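Local coordinates for acetyl-CoA hydrolase/transferase family protein (Porphyromonas gingivalis, PDB 2NVV) that probably hydrolyses acetyl-CoA or transfers its CoA to a carboxylic acid by way of a glutamyl-CoA thioester, and binds zinc, at residues F14-D19 and D153-V157; F238-E242 and V428-R432; D399-S403 and G486-N490; E166-M170 and L321-K325; F26-P32 and A61-L67. All coordinates share one frame; numbering follows the deposited sequence.

Interaction 1: F14-D19 and D153-V157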
# COMPACT_ATOMS: atom_id res chain seq x y z
N PHE A 14 -0.60 -22.23 32.74
CA PHE A 14 0.03 -20.92 32.72
C PHE A 14 -0.73 -19.93 31.84
O PHE A 14 -0.35 -18.76 31.73
CB PHE A 14 1.48 -21.01 32.24
CG PHE A 14 2.39 -21.73 33.19
CD1 PHE A 14 2.52 -23.12 33.15
CD2 PHE A 14 3.12 -21.02 34.14
CE1 PHE A 14 3.36 -23.79 34.04
CE2 PHE A 14 3.96 -21.68 35.03
CZ PHE A 14 4.08 -23.06 34.98
N VAL A 15 -1.79 -20.41 31.20
CA VAL A 15 -2.62 -19.56 30.34
C VAL A 15 -3.94 -19.35 31.06
O VAL A 15 -4.60 -20.32 31.47
CB VAL A 15 -2.88 -20.22 28.97
CG1 VAL A 15 -3.81 -19.35 28.14
CG2 VAL A 15 -1.56 -20.43 28.23
N HIS A 16 -4.33 -18.09 31.23
CA HIS A 16 -5.56 -17.77 31.93
C HIS A 16 -6.53 -16.99 31.06
O HIS A 16 -6.15 -16.46 30.01
CB HIS A 16 -5.23 -16.95 33.18
CG HIS A 16 -4.08 -17.50 33.95
ND1 HIS A 16 -4.19 -18.59 34.79
CD2 HIS A 16 -2.78 -17.12 33.99
CE1 HIS A 16 -3.01 -18.86 35.31
NE2 HIS A 16 -2.13 -17.99 34.85
N HIS A 17 -7.78 -16.93 31.48
CA HIS A 17 -8.79 -16.22 30.72
C HIS A 17 -8.35 -14.77 30.55
O HIS A 17 -7.79 -14.17 31.47
CB HIS A 17 -10.14 -16.26 31.44
CG HIS A 17 -11.14 -15.28 30.92
ND1 HIS A 17 -11.62 -14.24 31.67
CD2 HIS A 17 -11.71 -15.17 29.70
CE1 HIS A 17 -12.46 -13.52 30.94
NE2 HIS A 17 -12.53 -14.06 29.74
N ASN A 18 -8.60 -14.24 29.36
CA ASN A 18 -8.26 -12.86 29.03
C ASN A 18 -6.77 -12.61 28.79
O ASN A 18 -6.35 -11.47 28.60
CB ASN A 18 -8.76 -11.92 30.12
CG ASN A 18 -9.23 -10.60 29.57
OD1 ASN A 18 -10.19 -10.54 28.79
ND2 ASN A 18 -8.56 -9.51 29.97
N ASP A 19 -5.97 -13.67 28.83
CA ASP A 19 -4.55 -13.53 28.56
C ASP A 19 -4.40 -13.39 27.05
O ASP A 19 -5.21 -13.91 26.29
CB ASP A 19 -3.76 -14.78 28.99
CG ASP A 19 -3.31 -14.73 30.44
OD1 ASP A 19 -3.30 -13.64 31.05
OD2 ASP A 19 -2.94 -15.81 30.96
N ASP A 153 5.44 -12.22 28.93
CA ASP A 153 5.79 -12.29 30.34
C ASP A 153 6.39 -13.67 30.62
O ASP A 153 7.34 -13.80 31.40
CB ASP A 153 4.54 -12.10 31.20
CG ASP A 153 4.10 -10.66 31.30
OD1 ASP A 153 2.95 -10.43 31.72
OD2 ASP A 153 4.91 -9.76 30.98
N ARG A 154 5.83 -14.70 30.00
CA ARG A 154 6.31 -16.06 30.18
C ARG A 154 6.24 -16.82 28.86
O ARG A 154 5.39 -16.55 28.02
CB ARG A 154 5.52 -16.78 31.27
CG ARG A 154 4.03 -16.55 31.19
CD ARG A 154 3.30 -17.11 32.41
NE ARG A 154 1.85 -16.95 32.26
CZ ARG A 154 1.22 -15.79 32.28
NH1 ARG A 154 1.92 -14.67 32.45
NH2 ARG A 154 -0.09 -15.73 32.10
N ILE A 155 7.16 -17.77 28.69
CA ILE A 155 7.24 -18.56 27.47
C ILE A 155 7.06 -20.05 27.71
O ILE A 155 7.65 -20.61 28.63
CB ILE A 155 8.60 -18.36 26.78
CG1 ILE A 155 8.78 -16.88 26.42
CG2 ILE A 155 8.69 -19.24 25.54
CD1 ILE A 155 10.14 -16.54 25.87
N ILE A 156 6.23 -20.67 26.88
CA ILE A 156 5.98 -22.11 26.96
C ILE A 156 6.60 -22.74 25.72
O ILE A 156 6.12 -22.54 24.61
CB ILE A 156 4.47 -22.43 26.98
CG1 ILE A 156 3.82 -21.87 28.25
CG2 ILE A 156 4.27 -23.93 26.88
CD1 ILE A 156 2.32 -22.09 28.32
N VAL A 157 7.68 -23.48 25.92
CA VAL A 157 8.38 -24.14 24.81
C VAL A 157 7.93 -25.58 24.54
O VAL A 157 7.61 -26.34 25.45
CB VAL A 157 9.90 -24.14 25.05
CG1 VAL A 157 10.61 -24.75 23.84
CG2 VAL A 157 10.38 -22.72 25.33

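Interaction 2: F238-E242 and V428-R432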
# COMPACT_ATOMS: atom_id res chain seq x y z
N PHE A 238 4.99 -14.34 -20.18
CA PHE A 238 4.89 -12.90 -20.07
C PHE A 238 6.22 -12.36 -19.54
O PHE A 238 6.79 -11.41 -20.08
CB PHE A 238 3.76 -12.54 -19.10
CG PHE A 238 3.78 -11.10 -18.64
CD1 PHE A 238 3.54 -10.07 -19.54
CD2 PHE A 238 4.02 -10.79 -17.31
CE1 PHE A 238 3.55 -8.75 -19.12
CE2 PHE A 238 4.04 -9.46 -16.88
CZ PHE A 238 3.80 -8.44 -17.80
N LEU A 239 6.71 -12.98 -18.48
CA LEU A 239 7.95 -12.58 -17.86
C LEU A 239 9.15 -12.62 -18.82
O LEU A 239 9.90 -11.64 -18.89
CB LEU A 239 8.20 -13.42 -16.61
CG LEU A 239 7.82 -12.77 -15.26
CD1 LEU A 239 6.72 -11.75 -15.43
CD2 LEU A 239 7.41 -13.84 -14.27
N VAL A 240 9.33 -13.71 -19.57
CA VAL A 240 10.47 -13.75 -20.49
C VAL A 240 10.26 -12.64 -21.54
O VAL A 240 11.19 -11.99 -21.98
CB VAL A 240 10.61 -15.12 -21.24
CG1 VAL A 240 10.42 -16.26 -20.28
CG2 VAL A 240 9.63 -15.22 -22.38
N SER A 241 9.00 -12.43 -21.90
CA SER A 241 8.65 -11.44 -22.89
C SER A 241 8.99 -10.04 -22.43
O SER A 241 9.36 -9.18 -23.24
CB SER A 241 7.17 -11.56 -23.20
OG SER A 241 6.75 -10.48 -23.99
N GLU A 242 8.84 -9.81 -21.13
CA GLU A 242 9.13 -8.51 -20.53
C GLU A 242 10.62 -8.25 -20.49
O GLU A 242 11.05 -7.11 -20.69
CB GLU A 242 8.56 -8.44 -19.12
CG GLU A 242 7.05 -8.28 -19.08
CD GLU A 242 6.59 -7.06 -19.84
OE1 GLU A 242 6.85 -5.92 -19.36
OE2 GLU A 242 5.99 -7.22 -20.92
N VAL A 428 -3.05 -12.35 -20.88
CA VAL A 428 -2.59 -11.41 -19.87
C VAL A 428 -3.00 -9.97 -20.17
O VAL A 428 -3.01 -9.54 -21.33
CB VAL A 428 -1.05 -11.47 -19.71
CG1 VAL A 428 -0.57 -12.89 -19.89
CG2 VAL A 428 -0.38 -10.55 -20.69
N ALA A 429 -3.33 -9.22 -19.13
CA ALA A 429 -3.73 -7.83 -19.28
C ALA A 429 -2.76 -6.92 -18.55
O ALA A 429 -2.79 -6.82 -17.33
CB ALA A 429 -5.15 -7.62 -18.73
N ASP A 430 -1.87 -6.29 -19.30
CA ASP A 430 -0.90 -5.38 -18.72
C ASP A 430 -1.64 -4.06 -18.52
O ASP A 430 -2.02 -3.40 -19.49
CB ASP A 430 0.28 -5.18 -19.67
CG ASP A 430 1.49 -4.62 -18.97
OD1 ASP A 430 1.32 -3.81 -18.03
OD2 ASP A 430 2.62 -4.98 -19.36
N LEU A 431 -1.83 -3.69 -17.26
CA LEU A 431 -2.57 -2.49 -16.91
C LEU A 431 -1.77 -1.20 -16.87
O LEU A 431 -2.35 -0.11 -16.79
CB LEU A 431 -3.25 -2.72 -15.56
CG LEU A 431 -4.55 -3.53 -15.49
CD1 LEU A 431 -4.60 -4.59 -16.55
CD2 LEU A 431 -4.69 -4.12 -14.10
N ARG A 432 -0.45 -1.31 -16.94
CA ARG A 432 0.41 -0.12 -16.86
C ARG A 432 0.21 0.90 -17.97
O ARG A 432 0.09 0.56 -19.14
CB ARG A 432 1.88 -0.54 -16.80
CG ARG A 432 2.27 -1.18 -15.47
CD ARG A 432 3.62 -1.85 -15.55
NE ARG A 432 3.61 -2.94 -16.52
CZ ARG A 432 4.66 -3.71 -16.80
NH1 ARG A 432 4.54 -4.67 -17.70
NH2 ARG A 432 5.82 -3.52 -16.19

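Interaction 3: D399-S403 and G486-N490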
# COMPACT_ATOMS: atom_id res chain seq x y z
N ASP A 399 -18.67 -24.27 -12.79
CA ASP A 399 -19.02 -24.64 -14.16
C ASP A 399 -19.39 -23.45 -15.03
O ASP A 399 -20.24 -23.57 -15.91
CB ASP A 399 -20.16 -25.65 -14.18
CG ASP A 399 -19.76 -26.98 -13.58
OD1 ASP A 399 -18.74 -27.55 -14.05
OD2 ASP A 399 -20.44 -27.46 -12.66
N GLY A 400 -18.76 -22.31 -14.78
CA GLY A 400 -19.03 -21.13 -15.57
C GLY A 400 -20.12 -20.22 -15.06
O GLY A 400 -20.27 -19.11 -15.58
N LYS A 401 -20.87 -20.66 -14.06
CA LYS A 401 -21.96 -19.86 -13.50
C LYS A 401 -21.48 -18.64 -12.72
O LYS A 401 -22.24 -17.70 -12.46
CB LYS A 401 -22.84 -20.74 -12.61
CG LYS A 401 -23.53 -21.87 -13.35
CD LYS A 401 -24.28 -22.76 -12.39
CE LYS A 401 -24.90 -23.96 -13.11
NZ LYS A 401 -25.70 -24.82 -12.18
N ILE A 402 -20.20 -18.66 -12.34
CA ILE A 402 -19.61 -17.54 -11.61
C ILE A 402 -18.45 -16.99 -12.41
O ILE A 402 -17.60 -17.74 -12.88
CB ILE A 402 -19.08 -17.97 -10.22
CG1 ILE A 402 -20.25 -18.32 -9.29
CG2 ILE A 402 -18.26 -16.85 -9.61
CD1 ILE A 402 -19.83 -18.78 -7.91
N SER A 403 -18.41 -15.67 -12.56
CA SER A 403 -17.32 -15.02 -13.26
C SER A 403 -16.32 -14.46 -12.24
O SER A 403 -16.72 -13.84 -11.25
CB SER A 403 -17.86 -13.88 -14.13
OG SER A 403 -16.79 -13.10 -14.65
N GLY A 486 -28.18 -17.99 -9.51
CA GLY A 486 -27.12 -18.95 -9.32
C GLY A 486 -26.21 -18.97 -10.54
O GLY A 486 -25.24 -19.72 -10.60
N ASP A 487 -26.54 -18.12 -11.51
CA ASP A 487 -25.77 -18.02 -12.74
C ASP A 487 -25.66 -16.55 -13.17
O ASP A 487 -26.66 -15.94 -13.57
CB ASP A 487 -26.44 -18.83 -13.86
CG ASP A 487 -25.54 -18.99 -15.08
OD1 ASP A 487 -24.82 -18.03 -15.42
OD2 ASP A 487 -25.57 -20.07 -15.70
N MSE A 488 -24.46 -16.00 -13.11
CA MSE A 488 -24.26 -14.60 -13.46
C MSE A 488 -24.54 -14.28 -14.93
O MSE A 488 -24.74 -13.12 -15.28
CB MSE A 488 -22.83 -14.17 -13.11
CG MSE A 488 -22.45 -14.36 -11.65
SE MSE A 488 -20.73 -13.59 -11.25
CE MSE A 488 -20.90 -13.41 -9.31
N ARG A 489 -24.54 -15.30 -15.78
CA ARG A 489 -24.79 -15.06 -17.21
C ARG A 489 -26.21 -14.61 -17.47
O ARG A 489 -26.52 -14.15 -18.57
CB ARG A 489 -24.52 -16.33 -18.03
CG ARG A 489 -23.07 -16.78 -18.08
CD ARG A 489 -22.96 -18.15 -17.45
NE ARG A 489 -22.41 -19.14 -18.35
CZ ARG A 489 -22.54 -20.45 -18.19
NH1 ARG A 489 -23.23 -20.92 -17.16
NH2 ARG A 489 -21.94 -21.29 -19.04
N ASN A 490 -27.08 -14.78 -16.47
CA ASN A 490 -28.48 -14.37 -16.59
C ASN A 490 -28.69 -12.87 -16.44
O ASN A 490 -29.82 -12.39 -16.47
CB ASN A 490 -29.32 -15.09 -15.54
CG ASN A 490 -29.45 -16.54 -15.82
OD1 ASN A 490 -29.66 -16.93 -16.97
ND2 ASN A 490 -29.33 -17.37 -14.79

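Interaction 4: E166-M170 and L321-K325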
# COMPACT_ATOMS: atom_id res chain seq x y z
N GLU A 166 20.50 -29.58 13.76
CA GLU A 166 21.46 -29.37 12.67
C GLU A 166 20.93 -28.29 11.73
O GLU A 166 21.65 -27.80 10.86
CB GLU A 166 21.69 -30.67 11.91
CG GLU A 166 22.65 -31.62 12.60
CD GLU A 166 22.05 -32.30 13.81
OE1 GLU A 166 22.83 -32.80 14.65
OE2 GLU A 166 20.80 -32.35 13.92
N ILE A 167 19.66 -27.94 11.93
CA ILE A 167 18.98 -26.92 11.14
C ILE A 167 19.61 -25.56 11.44
O ILE A 167 19.53 -24.63 10.65
CB ILE A 167 17.47 -26.90 11.49
CG1 ILE A 167 16.80 -28.10 10.84
CG2 ILE A 167 16.81 -25.62 11.04
CD1 ILE A 167 17.09 -28.21 9.37
N MSE A 168 20.24 -25.48 12.61
CA MSE A 168 20.92 -24.27 13.05
C MSE A 168 21.62 -23.59 11.87
O MSE A 168 22.53 -24.16 11.27
CB MSE A 168 21.96 -24.64 14.11
CG MSE A 168 22.89 -23.51 14.54
SE MSE A 168 22.16 -22.33 15.87
CE MSE A 168 22.72 -23.28 17.47
N GLY A 169 21.19 -22.37 11.54
CA GLY A 169 21.79 -21.66 10.43
C GLY A 169 20.81 -21.36 9.32
O GLY A 169 21.07 -20.52 8.46
N MSE A 170 19.67 -22.04 9.33
CA MSE A 170 18.67 -21.82 8.30
C MSE A 170 17.73 -20.65 8.60
O MSE A 170 16.91 -20.27 7.76
CB MSE A 170 17.86 -23.09 8.07
CG MSE A 170 18.67 -24.15 7.34
SE MSE A 170 17.67 -25.67 6.70
CE MSE A 170 15.86 -24.80 6.69
N LEU A 321 21.12 -31.79 4.40
CA LEU A 321 21.41 -30.43 4.83
C LEU A 321 22.65 -29.98 4.05
O LEU A 321 22.92 -28.79 3.92
CB LEU A 321 21.65 -30.40 6.34
CG LEU A 321 20.45 -29.97 7.19
CD1 LEU A 321 19.18 -30.56 6.68
CD2 LEU A 321 20.69 -30.39 8.64
N ASP A 322 23.37 -30.96 3.53
CA ASP A 322 24.58 -30.71 2.72
C ASP A 322 24.28 -29.86 1.48
O ASP A 322 25.11 -29.08 1.01
CB ASP A 322 25.19 -32.04 2.26
CG ASP A 322 24.14 -33.12 2.03
OD1 ASP A 322 23.49 -33.52 3.03
OD2 ASP A 322 23.97 -33.59 0.87
N PHE A 323 23.07 -30.04 0.97
CA PHE A 323 22.62 -29.34 -0.22
C PHE A 323 21.69 -28.16 0.07
O PHE A 323 21.86 -27.09 -0.50
CB PHE A 323 21.92 -30.35 -1.13
CG PHE A 323 21.34 -29.76 -2.38
CD1 PHE A 323 22.17 -29.46 -3.47
CD2 PHE A 323 19.98 -29.48 -2.47
CE1 PHE A 323 21.63 -28.90 -4.63
CE2 PHE A 323 19.44 -28.92 -3.63
CZ PHE A 323 20.26 -28.63 -4.71
N PHE A 324 20.72 -28.36 0.97
CA PHE A 324 19.73 -27.33 1.27
C PHE A 324 20.09 -26.23 2.26
O PHE A 324 19.64 -25.11 2.11
CB PHE A 324 18.43 -27.99 1.73
CG PHE A 324 17.84 -28.93 0.72
CD1 PHE A 324 18.23 -30.26 0.69
CD2 PHE A 324 16.92 -28.48 -0.21
CE1 PHE A 324 17.71 -31.13 -0.26
CE2 PHE A 324 16.39 -29.33 -1.16
CZ PHE A 324 16.78 -30.67 -1.19
N LYS A 325 20.89 -26.56 3.26
CA LYS A 325 21.27 -25.62 4.31
C LYS A 325 21.65 -24.21 3.85
O LYS A 325 21.18 -23.21 4.41
CB LYS A 325 22.41 -26.20 5.15
CG LYS A 325 22.52 -25.60 6.53
CD LYS A 325 23.12 -26.61 7.51
CE LYS A 325 23.07 -26.07 8.93
NZ LYS A 325 21.72 -25.53 9.20

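Interaction 5: F26-P32 and A61-L67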
# COMPACT_ATOMS: atom_id res chain seq x y z
N PHE A 26 4.76 -19.90 11.07
CA PHE A 26 4.11 -19.20 9.97
C PHE A 26 3.48 -20.33 9.17
O PHE A 26 4.19 -21.13 8.57
CB PHE A 26 5.14 -18.47 9.13
CG PHE A 26 4.55 -17.46 8.19
CD1 PHE A 26 4.04 -16.27 8.66
CD2 PHE A 26 4.53 -17.71 6.82
CE1 PHE A 26 3.51 -15.32 7.79
CE2 PHE A 26 4.01 -16.79 5.93
CZ PHE A 26 3.50 -15.59 6.41
N THR A 27 2.15 -20.38 9.16
CA THR A 27 1.37 -21.44 8.54
C THR A 27 1.59 -22.54 9.57
O THR A 27 2.42 -22.37 10.46
CB THR A 27 1.92 -21.93 7.17
OG1 THR A 27 3.00 -22.85 7.37
CG2 THR A 27 2.39 -20.77 6.32
N PRO A 28 0.86 -23.66 9.48
CA PRO A 28 1.07 -24.73 10.47
C PRO A 28 2.54 -24.91 10.84
O PRO A 28 2.87 -25.15 12.00
CB PRO A 28 0.49 -25.95 9.78
CG PRO A 28 -0.66 -25.38 9.06
CD PRO A 28 -0.08 -24.10 8.45
N ALA A 29 3.42 -24.79 9.85
CA ALA A 29 4.86 -24.95 10.06
C ALA A 29 5.41 -24.02 11.16
O ALA A 29 5.20 -22.80 11.12
CB ALA A 29 5.61 -24.70 8.74
N GLY A 30 6.12 -24.60 12.13
CA GLY A 30 6.71 -23.83 13.22
C GLY A 30 5.78 -23.48 14.37
O GLY A 30 6.16 -22.76 15.28
N ASN A 31 4.55 -24.00 14.32
CA ASN A 31 3.54 -23.75 15.34
C ASN A 31 3.44 -24.84 16.39
O ASN A 31 3.67 -26.01 16.11
CB ASN A 31 2.17 -23.59 14.69
CG ASN A 31 1.88 -22.18 14.26
OD1 ASN A 31 1.44 -21.36 15.06
ND2 ASN A 31 2.14 -21.89 13.00
N PRO A 32 3.07 -24.46 17.63
CA PRO A 32 2.93 -25.44 18.71
C PRO A 32 1.74 -26.35 18.32
O PRO A 32 0.77 -25.87 17.74
CB PRO A 32 2.66 -24.56 19.93
CG PRO A 32 1.98 -23.36 19.33
CD PRO A 32 2.84 -23.10 18.14
N ALA A 61 0.89 -16.23 10.82
CA ALA A 61 -0.13 -16.37 9.78
C ALA A 61 -1.07 -17.49 10.23
O ALA A 61 -1.53 -17.50 11.38
CB ALA A 61 0.51 -16.70 8.45
N SER A 62 -1.36 -18.43 9.33
CA SER A 62 -2.23 -19.55 9.62
C SER A 62 -1.56 -20.55 10.57
O SER A 62 -0.34 -20.58 10.71
CB SER A 62 -2.65 -20.26 8.33
OG SER A 62 -1.52 -20.68 7.60
N THR A 63 -2.39 -21.35 11.23
CA THR A 63 -1.91 -22.34 12.18
C THR A 63 -2.64 -23.65 11.86
O THR A 63 -3.60 -23.66 11.10
CB THR A 63 -2.22 -21.87 13.61
OG1 THR A 63 -3.63 -21.96 13.86
CG2 THR A 63 -1.82 -20.43 13.78
N GLY A 64 -2.19 -24.75 12.44
CA GLY A 64 -2.88 -26.01 12.15
C GLY A 64 -4.31 -26.06 12.68
O GLY A 64 -4.84 -25.07 13.19
N ALA A 65 -4.94 -27.22 12.55
CA ALA A 65 -6.29 -27.40 13.05
C ALA A 65 -6.17 -27.63 14.56
O ALA A 65 -7.15 -27.56 15.31
CB ALA A 65 -6.95 -28.60 12.38
N ARG A 66 -4.94 -27.91 15.01
CA ARG A 66 -4.66 -28.18 16.42
C ARG A 66 -4.27 -26.91 17.15
O ARG A 66 -3.67 -26.95 18.22
CB ARG A 66 -3.55 -29.22 16.51
CG ARG A 66 -3.84 -30.41 15.62
CD ARG A 66 -2.58 -31.07 15.18
NE ARG A 66 -1.97 -31.84 16.25
CZ ARG A 66 -0.82 -32.47 16.14
NH1 ARG A 66 -0.14 -32.41 14.99
NH2 ARG A 66 -0.34 -33.17 17.16
N LEU A 67 -4.63 -25.78 16.56
CA LEU A 67 -4.35 -24.47 17.12
C LEU A 67 -5.66 -23.69 17.00
O LEU A 67 -6.46 -23.65 17.93
CB LEU A 67 -3.24 -23.79 16.32
CG LEU A 67 -2.41 -22.64 16.91
CD1 LEU A 67 -3.29 -21.69 17.73
CD2 LEU A 67 -1.32 -23.20 17.76
O HOH W 1 -0.68 -26.21 15.10

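Interaction 1: F14-D19 and D153-V157
The loop joining helix 8-12 to strand 20-23 meets strand 154-160 of the N-terminal parallel sheet chiefly through R154, which grips the main chain at F14. Both bonds end on the same carbonyl oxygen, with F14 O 2.9 Å from R154 NE and 3.1 Å from R154 NH2. NE and NH2 take the oxygen side-on, and it lies in the guanidinium plane; NE arrives on a lone pair while NH2 comes almost straight down the C=O bond. CG of R154 sits between its own backbone N and carbonyl carbon (chi1 44°), and from there the chain runs extended toward the loop. NH2 also makes a salt bridge to D19 OD2 at 3.1 Å, the carboxylate and guanidinium planes being steeply inclined. That same OD2 accepts from H16 N at 2.7 Å, which ties the arginine to the type II turn H16-D19. Beside the polar grip, I156 CD1 packs 4.2 Å from F14 CB and equally close to V15 CG2. F14, R154 and I156 all lean on V207 of the adjoining strand 206-212, R154 and I156 also touch strand 122-127, and V15 packs on I39 of helix 35-47.

Interaction 2: F238-E242 and V428-R432
F238 reaches from helix 226-245 to strand 427-430, and its ring atoms meet V428, D430 and R432 in turn. CB already points at the strand, and CG lies anti to the backbone N (chi1 166°), which carries the ring outward from the helix. Along one side of the ring, CD1 packs 4.1 Å from V428 CG2, the apolar part of the contact. Next, CE1 lies 3.9 Å from D430 OD2, with the oxygen in the ring plane at its rim and the carboxylate turned nearly perpendicular to the ring, an arrangement in which the slightly positive C-H edge faces the charge. At the tip, CZ comes within 3.8 Å of R432 NH1. One face of the ring is covered by CG of E242, one helical turn on.

Beyond the ring the contact becomes ionic. R432 takes D430 side-on, NE to OD1 at 2.9 Å and NH1 to OD2 at 2.6 Å; the two bonds, near the guanidinium plane, fix the rotation of the group. D430 OD1 also accepts from R432 N, forming an Asx turn. NH1 then donates to E242 OE1 at 3.1 Å, meeting it from above the carboxylate plane, and thus probably offsets the repulsion between E242 and D430. E242 OE2 has its own salt bridge to R247, and R432 makes a cation-pi contact with F116 of the second subunit. Strand 427-430 is the outermost of its mixed sheet within the chain; F238 also touches V421 on strand 421-424 and I390 on strand 389-392.

Interaction 3: D399-S403 and G486-N490
A classic beta bulge, in which K401 and I402 both face M397, interrupts the small hairpin of strands 396-397 and 402-403, and the segment following helix 477-484 docks on it. The central bond runs from M488 N to K401 O, 2.9 Å and almost straight at 173°, with the donor in the carbonyl plane; D487 CA adds a C-H...O contact to the same oxygen. K401 lies alongside G486 and D487, its CB 3.3 Å from G486 O and its CG 3.6 Å from D487 OD2, while its extended chain carries the ammonium away from both.

M488, a selenomethionine, packs on I402 and S403. With CG beside the backbone N (chi1 -57°) and the rest of the chain extended, SE is brought to 3.4 Å from S403 N, and CE packs 4.3 Å from I402 CG2. R489 folds back instead, bent at chi2 and chi3, laying one face of its guanidinium over G400 O. Its NH1 makes a salt bridge to D487 OD2 at 2.9 Å, and NH2 pairs with D451, so the flat group is steadied from two directions. G400 O is also hydrogen-bonded to Y452 OH. Around this, I402 and M488 both rest on L482 of helix 477-484, M488 touches F478 of that helix, and S403, M488 and R489 all pack on Y452. The C-terminal helix is thereby joined to the hairpin.

Interaction 4: E166-M170 and L321-K325
The ammonium group of K325 reaches into the backbone of residues 166-168, and its shortest bond is NZ to M168 O at 2.6 Å. That nitrogen sits well above the carbonyl plane rather than on a lone pair. A weaker bond links NZ to E166 O at 2.8 Å, and I167 O lies equally near NZ. Three consecutive carbonyl oxygens are therefore gathered round one positive charge, which probably offsets the negative end of the short 3-10 segment 166-167. K325 reaches them with CG anti to its backbone N (chi1 -157°) and a chain that stays extended until a final turn about CD-CE (chi4 48°) directs NZ toward the carbonyls.

Beside the lysine, L321 makes the apolar part of the contact. Lying one turn earlier, on helix 321-324, it spreads its two methyls over the loop: CD2 lies against E166 CB and CD1 packs 4.1 Å from I167 CD1, the two isobutyl and sec-butyl groups crossing at about a right angle. CG of the selenomethionine M170 adds an aliphatic contact, 4.2 Å from K325 CG, and has NZ nearby.

M170 shares backbone hydrogen bonding with L330, I167 also touches Y318 of helix 311-318, and G169 O binds R193. The loop after strand 154-160 is thus joined to the helical region containing 321-324. The receiving element is a type II beta turn, I167 to M170, closed by M170 N to I167 O at 2.9 Å with glycine at its third position; the lysine just after L321-F324 bonds M168 O of the turn and, weakly, E166 O just before it.

Interaction 5: F26-P32 and A61-L67
Aromatic and apolar contacts mark the two ends of this buried pairing. At one end A61 CB sits over a face of the F26 ring, 3.7 Å from its centroid and 25° off the ring normal, a CH-pi contact; F26 CG lies anti to the backbone N (chi1 -166°), which swings the ring back over the alanine. At the other end P32 CG meets L67 CD2 at 3.7 Å. Between them the P28 ring lies against backbone, its CG 3.8 Å from G64 N, and N31 crosses T63 at about a right angle with OD1 3.6 Å from T63 CG2.

A water links the segments, donating to P32 O at 3.0 Å and accepting weakly from G64 N.

Bonds within residues 26-32 hold that loop in shape. A type II turn from P28 to N31 is closed by N31 N to P28 O, and F26 N bonds to A29 O. T27 OG1 accepts from A29 N at 3.2 Å in an ST turn and also bonds S308 OG, while the N31 amide reaches back weakly to T27 O. Across the contact, T63 OG1 is taken by D68.

The two loops follow parallel strands 20-23 and 55-58, and loops after such strands commonly line the active site in alpha/beta folds. F26 lies about 4 Å, side chain to side chain, from E284, the predicted thioester-forming glutamate, consistent with a place in the catalytic pocket.

How the interactions relate
Interactions 1 and 5 lie around the N-terminal parallel sheet: 26-32 and 61-67 both fall between the two segments of interaction 1, and the contacts' centres are 18 Å apart. Interaction 5 lies nearest the middle of the chain, beside the predicted active site. Interaction 4, about 22 Å from it centre to centre, joins a loop of the N-terminal domain to a helix of the C-terminal one. Interactions 2 and 3 lie in the other half, their centres 50 and 49 Å from that of interaction 1 and on the opposite side of the chain's centre. Along the sequence interaction 2 overlaps both 4 and 3, their segments alternating with its own, while 4 closes before 3 opens.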